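PDB 1S7G: NAD-dependent protein deacylase 2 from Archaeoglobus fulgidus, which removes acetyl groups from lysine side chains of proteins, including the chromatin protein Alba, using NAD and releasing nicotinamide and O-acetyl-ADP-ribose. Local coordinates for residues I5-E10 / F227-I232; E49-S54 / V163-P168; A84-E89 / A109-V114; I98-D103 / E116-M121. All coordinates share one frame; numbering follows the deposited sequence.

Contact 1: I5-E10 / F227-I232; sequences IRKAAE and FDVKII
Val-229 and Ile-231 reach from one face of strand 229-232 to helix 3-13. Both side chains set out toward the helix. Their methyl ends meet Ile-5, Lys-7 and Ala-8, and no hydrogen bond joins the two segments. Val-229 uses both branches. Its CG2 comes up against Lys-7 CB, 3.8 Å away, and also lies near the backbone N of Ala-8. Its CG1 faces Ala-8 CB at 4.3 Å. CG1 stands opposite the valine's backbone N (chi1 179°), which leaves CG2 beside that N and turned to Lys-7. Ile-231 works through the end of its longer branch. With chi2 at 169° that branch is stretched out, and CD1 is carried to the helix. There it sits 4.2 Å from Ala-8 CB and 4.3 Å from Ile-5 CG1. The small Ala-8 is thus touched by both strand residues. Lys-7 contributes its CB, the root of a chain that bends at chi2. Ile-5 and Ala-8 also pack on Ile-242 of helix 235-250, which joins the two helices. The short axes pass 8.4 Å apart, with their directions 134° from parallel. Strand 229-232 is an outermost strand of the parallel six-stranded sheet, bonded to strand 212-217. The arrangement is a helix layered on the edge of a parallel sheet, as in the Rossmann-like domain of sirtuins.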
# COMPACT_ATOMS: atom_id res chain seq x y z
N ILE A 5 -26.19 -1.41 5.45
CA ILE A 5 -25.73 -0.83 4.20
C ILE A 5 -25.63 0.70 4.31
O ILE A 5 -24.65 1.30 3.88
CB ILE A 5 -26.66 -1.22 3.03
CG1 ILE A 5 -26.55 -2.72 2.79
CG2 ILE A 5 -26.28 -0.47 1.77
CD1 ILE A 5 -27.40 -3.23 1.65
N ARG A 6 -26.65 1.32 4.91
CA ARG A 6 -26.64 2.77 5.07
C ARG A 6 -25.45 3.18 5.94
O ARG A 6 -24.75 4.14 5.64
CB ARG A 6 -27.94 3.25 5.72
CG ARG A 6 -28.19 4.75 5.56
CD ARG A 6 -29.33 5.25 6.46
NE ARG A 6 -30.49 4.37 6.43
CZ ARG A 6 -31.17 4.06 5.33
NH1 ARG A 6 -32.22 3.24 5.41
NH2 ARG A 6 -30.82 4.57 4.16
N LYS A 7 -25.23 2.45 7.03
CA LYS A 7 -24.14 2.75 7.94
C LYS A 7 -22.78 2.59 7.26
O LYS A 7 -21.88 3.42 7.46
CB LYS A 7 -24.21 1.84 9.17
CG LYS A 7 -24.17 2.59 10.49
CD LYS A 7 -22.91 3.43 10.62
CE LYS A 7 -22.90 4.21 11.93
NZ LYS A 7 -21.65 5.00 12.09
N ALA A 8 -22.63 1.54 6.47
CA ALA A 8 -21.38 1.30 5.75
C ALA A 8 -21.11 2.46 4.80
O ALA A 8 -19.98 2.95 4.70
CB ALA A 8 -21.46 -0.02 4.97
N ALA A 9 -22.16 2.90 4.11
CA ALA A 9 -22.05 4.00 3.17
C ALA A 9 -21.71 5.30 3.89
O ALA A 9 -20.95 6.12 3.37
CB ALA A 9 -23.35 4.16 2.40
N GLU A 10 -22.25 5.49 5.09
CA GLU A 10 -21.97 6.69 5.85
C GLU A 10 -20.49 6.76 6.18
O GLU A 10 -19.85 7.80 6.01
CB GLU A 10 -22.80 6.72 7.14
CG GLU A 10 -24.29 6.58 6.90
CD GLU A 10 -25.13 6.80 8.15
OE1 GLU A 10 -24.86 6.15 9.19
OE2 GLU A 10 -26.06 7.64 8.09
N PHE A 227 -15.85 -5.39 14.20
CA PHE A 227 -16.34 -4.58 13.09
C PHE A 227 -17.47 -3.61 13.47
O PHE A 227 -18.42 -3.99 14.15
CB PHE A 227 -16.78 -5.50 11.95
CG PHE A 227 -15.62 -6.12 11.20
CD1 PHE A 227 -14.97 -5.41 10.19
CD2 PHE A 227 -15.14 -7.38 11.54
CE1 PHE A 227 -13.85 -5.95 9.54
CE2 PHE A 227 -14.03 -7.92 10.90
CZ PHE A 227 -13.38 -7.20 9.90
N ASP A 228 -17.34 -2.36 13.03
CA ASP A 228 -18.37 -1.36 13.33
C ASP A 228 -19.65 -1.70 12.58
O ASP A 228 -20.75 -1.46 13.07
CB ASP A 228 -17.89 0.04 12.94
CG ASP A 228 -16.67 0.46 13.72
OD1 ASP A 228 -15.54 0.39 13.17
OD2 ASP A 228 -16.82 0.86 14.90
N VAL A 229 -19.50 -2.27 11.39
CA VAL A 229 -20.64 -2.69 10.59
C VAL A 229 -20.35 -4.08 10.04
O VAL A 229 -19.24 -4.37 9.61
CB VAL A 229 -20.91 -1.75 9.39
CG1 VAL A 229 -22.11 -2.26 8.59
CG2 VAL A 229 -21.17 -0.34 9.88
N LYS A 230 -21.35 -4.95 10.09
CA LYS A 230 -21.21 -6.31 9.60
C LYS A 230 -22.44 -6.59 8.76
O LYS A 230 -23.58 -6.38 9.20
CB LYS A 230 -21.11 -7.28 10.78
CG LYS A 230 -22.27 -7.23 11.74
CD LYS A 230 -21.91 -7.81 13.10
CE LYS A 230 -21.39 -9.23 12.99
NZ LYS A 230 -21.17 -9.83 14.34
N ILE A 231 -22.22 -7.06 7.54
CA ILE A 231 -23.30 -7.34 6.62
C ILE A 231 -23.25 -8.77 6.12
O ILE A 231 -22.21 -9.24 5.68
CB ILE A 231 -23.24 -6.38 5.40
CG1 ILE A 231 -23.27 -4.93 5.88
CG2 ILE A 231 -24.39 -6.66 4.45
CD1 ILE A 231 -22.93 -3.91 4.80
N ILE A 232 -24.38 -9.46 6.20
CA ILE A 232 -24.46 -10.83 5.72
C ILE A 232 -25.06 -10.78 4.32
O ILE A 232 -26.16 -10.26 4.13
CB ILE A 232 -25.37 -11.69 6.62
CG1 ILE A 232 -24.75 -11.83 8.01
CG2 ILE A 232 -25.60 -13.05 6.00
CD1 ILE A 232 -23.38 -12.49 8.02

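Contact 2: E49-S54 / V163-P168; sequences EVASIS and VLFGEP
Ala-51 and Ile-53 grip the two polar backbone atoms of Phe-165, one on each side of Ser-52. Phe-165 N donates to Ala-51 O at 2.9 Å. Ile-53 N donates to Phe-165 O at 3.0 Å. They form a single bridge between Ser-52 and Phe-165. Side chains close round it. Ala-51 CB meets the ring of Phe-165 at CD2, 3.8 Å away. Leu-164 CB lies 3.5 Å from Ala-51 O. Ile-53 CG2 is near the backbone of Gly-166, while its CB approaches Glu-167 OE2 at 3.9 Å; these two side chains cross at about a right angle.

The next shell sets both backbones. Leu-164 to Glu-167 form a type II turn, with Gly-166 at positive phi. Ser-52 is the N-cap of helix 53-58. Its OG, at chi1 77°, bonds Gly-55 N and also Glu-48 O in the preceding helix. Farther out, Phe-165 packs on Tyr-204 of the second subunit, and Ile-53 on Phe-175 of the third.

The chemistry is mainly main-chain pairing, so it probably fixes the backbone course of the link between the two helices and of the turn at 164-167, near Trp-42 of the NAD site.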
# COMPACT_ATOMS: atom_id res chain seq x y z
N GLU A 49 3.36 -32.75 -2.67
CA GLU A 49 3.76 -33.06 -4.05
C GLU A 49 3.10 -32.23 -5.16
O GLU A 49 3.71 -32.01 -6.21
CB GLU A 49 3.55 -34.56 -4.35
CG GLU A 49 2.11 -34.98 -4.58
CD GLU A 49 1.99 -36.40 -5.13
OE1 GLU A 49 2.54 -36.66 -6.22
OE2 GLU A 49 1.36 -37.25 -4.47
N VAL A 50 1.86 -31.78 -4.94
CA VAL A 50 1.17 -31.00 -5.97
C VAL A 50 1.12 -29.49 -5.74
O VAL A 50 0.78 -28.75 -6.66
CB VAL A 50 -0.30 -31.47 -6.17
CG1 VAL A 50 -0.35 -32.99 -6.33
CG2 VAL A 50 -1.16 -31.01 -5.00
N ALA A 51 1.44 -29.03 -4.54
CA ALA A 51 1.34 -27.60 -4.28
C ALA A 51 2.46 -26.96 -3.47
O ALA A 51 2.26 -25.90 -2.88
CB ALA A 51 -0.01 -27.30 -3.64
N SER A 52 3.62 -27.59 -3.42
CA SER A 52 4.74 -27.01 -2.69
C SER A 52 5.87 -26.78 -3.70
O SER A 52 5.92 -27.44 -4.74
CB SER A 52 5.22 -27.95 -1.58
OG SER A 52 5.98 -29.02 -2.12
N ILE A 53 6.76 -25.85 -3.39
CA ILE A 53 7.86 -25.55 -4.29
C ILE A 53 8.75 -26.78 -4.45
O ILE A 53 9.29 -27.04 -5.52
CB ILE A 53 8.72 -24.36 -3.77
CG1 ILE A 53 9.90 -24.12 -4.71
CG2 ILE A 53 9.26 -24.68 -2.39
CD1 ILE A 53 9.49 -23.72 -6.11
N SER A 54 8.88 -27.54 -3.37
CA SER A 54 9.71 -28.73 -3.39
C SER A 54 9.07 -29.75 -4.33
O SER A 54 9.76 -30.36 -5.14
CB SER A 54 9.84 -29.31 -1.98
OG SER A 54 11.07 -30.00 -1.85
N VAL A 163 2.13 -17.99 -4.75
CA VAL A 163 2.77 -18.54 -3.57
C VAL A 163 2.41 -20.01 -3.37
O VAL A 163 1.24 -20.36 -3.30
CB VAL A 163 2.37 -17.75 -2.30
CG1 VAL A 163 3.08 -18.32 -1.08
CG2 VAL A 163 2.74 -16.28 -2.48
N LEU A 164 3.42 -20.87 -3.30
CA LEU A 164 3.19 -22.30 -3.08
C LEU A 164 3.64 -22.62 -1.65
O LEU A 164 4.29 -21.79 -1.00
CB LEU A 164 4.03 -23.14 -4.05
CG LEU A 164 3.85 -22.91 -5.55
CD1 LEU A 164 4.82 -23.79 -6.31
CD2 LEU A 164 2.42 -23.20 -5.96
N PHE A 165 3.28 -23.80 -1.15
CA PHE A 165 3.69 -24.21 0.19
C PHE A 165 5.22 -24.28 0.19
O PHE A 165 5.83 -24.60 -0.83
CB PHE A 165 3.16 -25.61 0.55
CG PHE A 165 1.66 -25.67 0.71
CD1 PHE A 165 1.00 -24.82 1.59
CD2 PHE A 165 0.92 -26.61 -0.00
CE1 PHE A 165 -0.38 -24.90 1.76
CE2 PHE A 165 -0.47 -26.69 0.16
CZ PHE A 165 -1.12 -25.83 1.05
N GLY A 166 5.84 -23.99 1.33
CA GLY A 166 7.29 -24.07 1.39
C GLY A 166 8.01 -22.79 1.04
O GLY A 166 9.21 -22.66 1.28
N GLU A 167 7.29 -21.83 0.47
CA GLU A 167 7.91 -20.56 0.14
C GLU A 167 7.19 -19.47 0.91
O GLU A 167 5.99 -19.55 1.17
CB GLU A 167 7.88 -20.30 -1.38
CG GLU A 167 6.52 -20.27 -2.03
CD GLU A 167 6.62 -20.35 -3.55
OE1 GLU A 167 5.58 -20.18 -4.23
OE2 GLU A 167 7.73 -20.59 -4.07
N PRO A 168 7.94 -18.43 1.31
CA PRO A 168 7.40 -17.30 2.07
C PRO A 168 6.47 -16.39 1.26
O PRO A 168 6.47 -16.41 0.03
CB PRO A 168 8.65 -16.58 2.52
CG PRO A 168 9.56 -16.76 1.35
CD PRO A 168 9.37 -18.23 1.02

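Contact 3: A84-E89 / A109-V114; sequences AIAELE and AGSRRV
Glu-89 swings its CG opposite the backbone N (chi1 179°) and runs on extended through chi2 (175°), so its carboxylate reaches the backbone of Arg-112. Residues 84-89 lie on helix 80-90, residues 109-114 in the loop that leads from helix 105-108 into strand 114-116. This loop opens with a Schellman motif that ends the short helix at Gly-110, whose phi is positive. Helix 80-90 and strand 94-99 belong to the Rossmann-like domain, and the loop leads to the next strand of its parallel sheet.

The carboxylate is the main polar anchor. Arg-112 N donates to Glu-89 OE1 at 2.7 Å, on the syn lone pair. A second approach to OE2 is weak. The Arg-112 side chain bends at chi2 and chi3. Its guanidinium stays beyond salt-bridge range of OE1, and its plane is turned 37° from the carboxylate. Opposite charges nearby may still help hold the acid ionised. Arg-113 sends its guanidinium away to a salt bridge with Glu-176.

One turn earlier on the helix, Ala-86 CB points to the loop and lies 3.2 Å from Ala-109 O, a close fit. Ser-111 OG takes a position near Ala-86 and is joined through water to Ile-85 O. A second water donates both to Glu-89 OE2, at 2.6 Å, and to Arg-113 O, at 3.1 Å.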
# COMPACT_ATOMS: atom_id res chain seq x y z
N ALA A 84 -17.69 -2.21 -8.24
CA ALA A 84 -18.07 -1.30 -7.17
C ALA A 84 -16.83 -0.78 -6.45
O ALA A 84 -16.74 0.40 -6.11
CB ALA A 84 -18.98 -2.01 -6.18
N ILE A 85 -15.87 -1.67 -6.23
CA ILE A 85 -14.64 -1.31 -5.55
C ILE A 85 -13.78 -0.38 -6.41
O ILE A 85 -13.12 0.52 -5.89
CB ILE A 85 -13.84 -2.59 -5.16
CG1 ILE A 85 -14.57 -3.30 -4.01
CG2 ILE A 85 -12.43 -2.22 -4.74
CD1 ILE A 85 -14.17 -4.75 -3.80
N ALA A 86 -13.80 -0.58 -7.72
CA ALA A 86 -13.04 0.29 -8.62
C ALA A 86 -13.71 1.66 -8.65
O ALA A 86 -13.05 2.69 -8.70
CB ALA A 86 -12.99 -0.30 -10.02
N GLU A 87 -15.04 1.67 -8.61
CA GLU A 87 -15.77 2.93 -8.62
C GLU A 87 -15.41 3.75 -7.37
O GLU A 87 -15.23 4.95 -7.44
CB GLU A 87 -17.29 2.67 -8.65
CG GLU A 87 -18.14 3.93 -8.56
CD GLU A 87 -17.92 4.89 -9.73
OE1 GLU A 87 -18.30 6.07 -9.62
OE2 GLU A 87 -17.37 4.45 -10.77
N LEU A 88 -15.30 3.07 -6.24
CA LEU A 88 -14.95 3.75 -4.99
C LEU A 88 -13.57 4.38 -5.06
O LEU A 88 -13.32 5.41 -4.42
CB LEU A 88 -15.01 2.77 -3.81
CG LEU A 88 -16.40 2.36 -3.32
CD1 LEU A 88 -16.27 1.43 -2.13
CD2 LEU A 88 -17.18 3.61 -2.93
N GLU A 89 -12.66 3.77 -5.82
CA GLU A 89 -11.31 4.31 -5.96
C GLU A 89 -11.40 5.59 -6.77
O GLU A 89 -10.78 6.60 -6.43
CB GLU A 89 -10.39 3.31 -6.65
CG GLU A 89 -8.96 3.82 -6.85
CD GLU A 89 -8.01 2.76 -7.43
OE1 GLU A 89 -8.26 2.28 -8.56
OE2 GLU A 89 -7.01 2.41 -6.75
N ALA A 109 -10.86 -4.87 -13.50
CA ALA A 109 -12.05 -4.07 -13.24
C ALA A 109 -11.73 -2.58 -13.07
O ALA A 109 -12.63 -1.77 -12.88
CB ALA A 109 -12.79 -4.59 -12.01
N GLY A 110 -10.45 -2.22 -13.12
CA GLY A 110 -10.10 -0.81 -12.99
C GLY A 110 -9.30 -0.37 -11.77
O GLY A 110 -8.86 0.77 -11.70
N SER A 111 -9.12 -1.26 -10.80
CA SER A 111 -8.37 -0.88 -9.60
C SER A 111 -6.92 -0.60 -9.97
O SER A 111 -6.27 -1.42 -10.62
CB SER A 111 -8.45 -2.00 -8.56
OG SER A 111 -9.77 -2.14 -8.08
N ARG A 112 -6.41 0.55 -9.57
CA ARG A 112 -5.03 0.91 -9.90
C ARG A 112 -4.04 0.42 -8.86
O ARG A 112 -2.85 0.29 -9.15
CB ARG A 112 -4.89 2.42 -10.07
CG ARG A 112 -5.75 3.02 -11.18
CD ARG A 112 -5.03 4.18 -11.88
NE ARG A 112 -4.47 5.15 -10.94
CZ ARG A 112 -5.20 5.92 -10.14
NH1 ARG A 112 -6.53 5.85 -10.15
NH2 ARG A 112 -4.60 6.77 -9.31
N ARG A 113 -4.50 0.16 -7.64
CA ARG A 113 -3.60 -0.30 -6.59
C ARG A 113 -4.09 -1.57 -5.94
O ARG A 113 -5.02 -1.56 -5.13
CB ARG A 113 -3.40 0.79 -5.54
CG ARG A 113 -2.40 0.42 -4.44
CD ARG A 113 -1.98 1.65 -3.67
NE ARG A 113 -1.10 1.37 -2.55
CZ ARG A 113 0.10 0.80 -2.66
NH1 ARG A 113 0.83 0.60 -1.57
NH2 ARG A 113 0.57 0.44 -3.84
N VAL A 114 -3.45 -2.68 -6.30
CA VAL A 114 -3.80 -3.99 -5.78
C VAL A 114 -2.56 -4.68 -5.24
O VAL A 114 -1.59 -4.89 -5.96
CB VAL A 114 -4.40 -4.85 -6.90
CG1 VAL A 114 -4.93 -6.15 -6.33
CG2 VAL A 114 -5.50 -4.09 -7.61
O HOH W 1 -10.01 -0.14 -6.18
O HOH W 2 -7.42 0.36 -5.13

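Contact 4: I98-D103 / E116-M121; sequences ITQNID and ELHGSM. With NAD (nicotinamide-adenine-dinucleotide), chain L.
Thr-99 and Glu-116 pair as parallel strands, and Leu-117 N donates to Thr-99 O at 3.0 Å. Met-121 N donates to Ile-102 O at 3.1 Å.

Two waters bridge the segments. One molecule accepts from His-118 N at 2.8 Å and lies close to Asn-101 O and Gly-119 O. Another donates to Asn-101 O and to Glu-116 OE1; that carboxylate oxygen also takes a bond from Gln-107.

Apolar contacts come next. Ile-98 CG2 meets Leu-117 CD1 at 3.6 Å, and Ile-102 CD1 faces Met-121 CG.

The side chains of Gln-100 and His-118 run side by side, pointing the same way. Gln-100 CG sits over one face of the His-118 ring, a CH-pi contact 4.2 Å from the centroid. The Gln-100 amide is 18° from the ring plane. Its chain is extended (chi2 -175°), and NE2 makes a weak bond to O5D of NAD. His-118 ND1 donates to Leu-117 O at 3.2 Å, from above the carbonyl plane.

Gln-100 to Asp-103 belong to the NAD site, and His-118 is the predicted proton acceptor. The CH-pi contact and the ND1 bond, though the latter misses the lone pair, are consistent with a held imidazole beside the dinucleotide.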
# COMPACT_ATOMS: atom_id res chain seq x y z
N ILE A 98 -6.26 -4.84 -1.04
CA ILE A 98 -5.35 -5.90 -0.62
C ILE A 98 -6.13 -7.18 -0.88
O ILE A 98 -7.26 -7.33 -0.42
CB ILE A 98 -5.04 -5.81 0.89
CG1 ILE A 98 -4.36 -4.48 1.20
CG2 ILE A 98 -4.15 -6.97 1.29
CD1 ILE A 98 -4.22 -4.21 2.69
N THR A 99 -5.54 -8.11 -1.60
CA THR A 99 -6.27 -9.32 -1.90
C THR A 99 -5.45 -10.58 -1.77
O THR A 99 -4.22 -10.56 -1.89
CB THR A 99 -6.90 -9.28 -3.32
OG1 THR A 99 -7.77 -10.40 -3.49
CG2 THR A 99 -5.83 -9.33 -4.40
N GLN A 100 -6.17 -11.67 -1.52
CA GLN A 100 -5.57 -12.99 -1.41
C GLN A 100 -5.85 -13.75 -2.69
O GLN A 100 -5.33 -14.84 -2.90
CB GLN A 100 -6.15 -13.75 -0.22
CG GLN A 100 -5.40 -13.45 1.06
CD GLN A 100 -5.86 -14.27 2.24
OE1 GLN A 100 -5.22 -14.25 3.30
NE2 GLN A 100 -6.97 -14.98 2.09
N ASN A 101 -6.68 -13.19 -3.56
CA ASN A 101 -7.00 -13.86 -4.82
C ASN A 101 -5.88 -13.72 -5.84
O ASN A 101 -5.13 -12.74 -5.83
CB ASN A 101 -8.31 -13.32 -5.40
CG ASN A 101 -9.46 -13.42 -4.43
OD1 ASN A 101 -9.52 -14.36 -3.64
ND2 ASN A 101 -10.38 -12.47 -4.48
N ILE A 102 -5.78 -14.69 -6.73
CA ILE A 102 -4.76 -14.70 -7.77
C ILE A 102 -5.37 -14.54 -9.17
O ILE A 102 -4.68 -14.69 -10.18
CB ILE A 102 -4.00 -16.04 -7.74
CG1 ILE A 102 -4.96 -17.18 -8.08
CG2 ILE A 102 -3.37 -16.25 -6.36
CD1 ILE A 102 -4.35 -18.57 -7.98
N ASP A 103 -6.66 -14.21 -9.24
CA ASP A 103 -7.36 -14.07 -10.51
C ASP A 103 -7.20 -12.71 -11.23
O ASP A 103 -7.61 -12.57 -12.38
CB ASP A 103 -8.85 -14.37 -10.30
CG ASP A 103 -9.50 -13.41 -9.31
OD1 ASP A 103 -10.58 -13.76 -8.79
OD2 ASP A 103 -8.95 -12.32 -9.06
N GLU A 116 -1.22 -8.00 -4.08
CA GLU A 116 -1.52 -9.42 -4.16
C GLU A 116 -0.68 -10.26 -3.21
O GLU A 116 0.47 -10.59 -3.50
CB GLU A 116 -1.35 -9.87 -5.61
CG GLU A 116 -2.28 -9.13 -6.58
CD GLU A 116 -2.06 -9.49 -8.04
OE1 GLU A 116 -3.05 -9.86 -8.72
OE2 GLU A 116 -0.91 -9.40 -8.51
N LEU A 117 -1.26 -10.60 -2.07
CA LEU A 117 -0.56 -11.37 -1.04
C LEU A 117 -0.18 -12.81 -1.41
O LEU A 117 0.74 -13.37 -0.83
CB LEU A 117 -1.38 -11.37 0.25
CG LEU A 117 -1.67 -9.97 0.80
CD1 LEU A 117 -2.48 -10.09 2.08
CD2 LEU A 117 -0.36 -9.25 1.06
N HIS A 118 -0.90 -13.41 -2.35
CA HIS A 118 -0.58 -14.77 -2.74
C HIS A 118 -0.06 -14.83 -4.18
O HIS A 118 -0.01 -15.89 -4.77
CB HIS A 118 -1.81 -15.67 -2.61
CG HIS A 118 -2.20 -15.98 -1.20
ND1 HIS A 118 -1.49 -15.51 -0.11
CD2 HIS A 118 -3.22 -16.70 -0.69
CE1 HIS A 118 -2.05 -15.93 1.00
NE2 HIS A 118 -3.11 -16.65 0.68
N GLY A 119 0.35 -13.68 -4.71
CA GLY A 119 0.84 -13.63 -6.08
C GLY A 119 -0.33 -13.62 -7.04
O GLY A 119 -1.45 -13.26 -6.66
N SER A 120 -0.10 -14.00 -8.29
CA SER A 120 -1.18 -14.02 -9.26
C SER A 120 -0.79 -14.78 -10.53
O SER A 120 0.39 -15.03 -10.79
CB SER A 120 -1.59 -12.59 -9.63
OG SER A 120 -0.60 -11.97 -10.43
N MET A 121 -1.80 -15.17 -11.31
CA MET A 121 -1.59 -15.90 -12.55
C MET A 121 -1.31 -14.92 -13.70
O MET A 121 -1.87 -15.05 -14.79
CB MET A 121 -2.84 -16.73 -12.88
CG MET A 121 -3.05 -17.93 -11.97
SD MET A 121 -1.65 -19.06 -12.04
CE MET A 121 -1.90 -19.83 -13.65
PA NAD L . -12.15 -18.55 2.29
O1A NAD L . -11.64 -18.92 3.56
O2A NAD L . -12.51 -19.67 1.45
O5B NAD L . -13.29 -17.55 2.61
C5B NAD L . -14.23 -16.91 1.64
C4B NAD L . -15.37 -16.30 2.47
O4B NAD L . -16.27 -15.65 1.54
C3B NAD L . -16.26 -17.33 3.31
O3B NAD L . -16.14 -16.89 4.69
C2B NAD L . -17.68 -17.25 2.77
O2B NAD L . -18.77 -17.30 3.65
C1B NAD L . -17.62 -15.94 1.91
N9A NAD L . -18.39 -15.97 0.64
C8A NAD L . -18.76 -16.95 -0.28
N7A NAD L . -19.46 -16.47 -1.30
C5A NAD L . -19.59 -15.13 -1.14
C6A NAD L . -20.25 -13.94 -1.91
N6A NAD L . -20.87 -14.05 -3.00
N1A NAD L . -20.12 -12.63 -1.35
C2A NAD L . -19.47 -12.31 -0.13
N3A NAD L . -18.85 -13.41 0.63
C4A NAD L . -18.92 -14.79 0.09
O3 NAD L . -11.18 -17.64 1.51
PN NAD L . -10.14 -16.59 1.93
O1N NAD L . -10.69 -15.88 3.02
O2N NAD L . -9.83 -15.88 0.66
O5D NAD L . -8.89 -17.54 2.52
C5D NAD L . -8.17 -18.37 1.56
C4D NAD L . -6.86 -18.95 2.01
O4D NAD L . -6.82 -19.40 3.45
C3D NAD L . -6.46 -20.21 1.16
O3D NAD L . -5.04 -20.16 0.77
C2D NAD L . -6.87 -21.48 2.08
O2D NAD L . -6.11 -22.69 1.85
C1D NAD L . -6.77 -20.89 3.58
N1N NAD L . -7.88 -21.36 4.52
C2N NAD L . -7.50 -22.46 5.50
C3N NAD L . -8.44 -22.95 6.46
C7N NAD L . -8.11 -24.08 7.44
O7N NAD L . -8.95 -24.36 8.41
N7N NAD L . -6.97 -24.81 7.22
C4N NAD L . -9.91 -22.31 6.50
C5N NAD L . -10.32 -21.20 5.50
C6N NAD L . -9.28 -20.75 4.52
O HOH W 3 -2.82 -12.63 -4.27
O HOH W 4 -5.31 -11.11 -8.04

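How the contacts relate
Contact 4 is the centre of the set, about 5 Å from the centre of the chain and at the NAD. It touches contact 2 where Val-163 N lies 3.0 Å from His-118 O, a probable hydrogen bond. It touches contact 3 where Val-114 CG1 packs on Thr-99 CG2 at 3.8 Å. The centres of contacts 2 and 3 each lie about 15 Å from that of contact 4, and about 30 Å from each other. Contact 1 touches none of the others; its nearest is contact 3, about 8 Å away between nearest atoms. Contacts 1 and 4, about 25 Å apart between centres, reach the same parallel sheet. The Ile-231 side chain is about 9 Å from the NAD, that of Phe-165 about 6 Å.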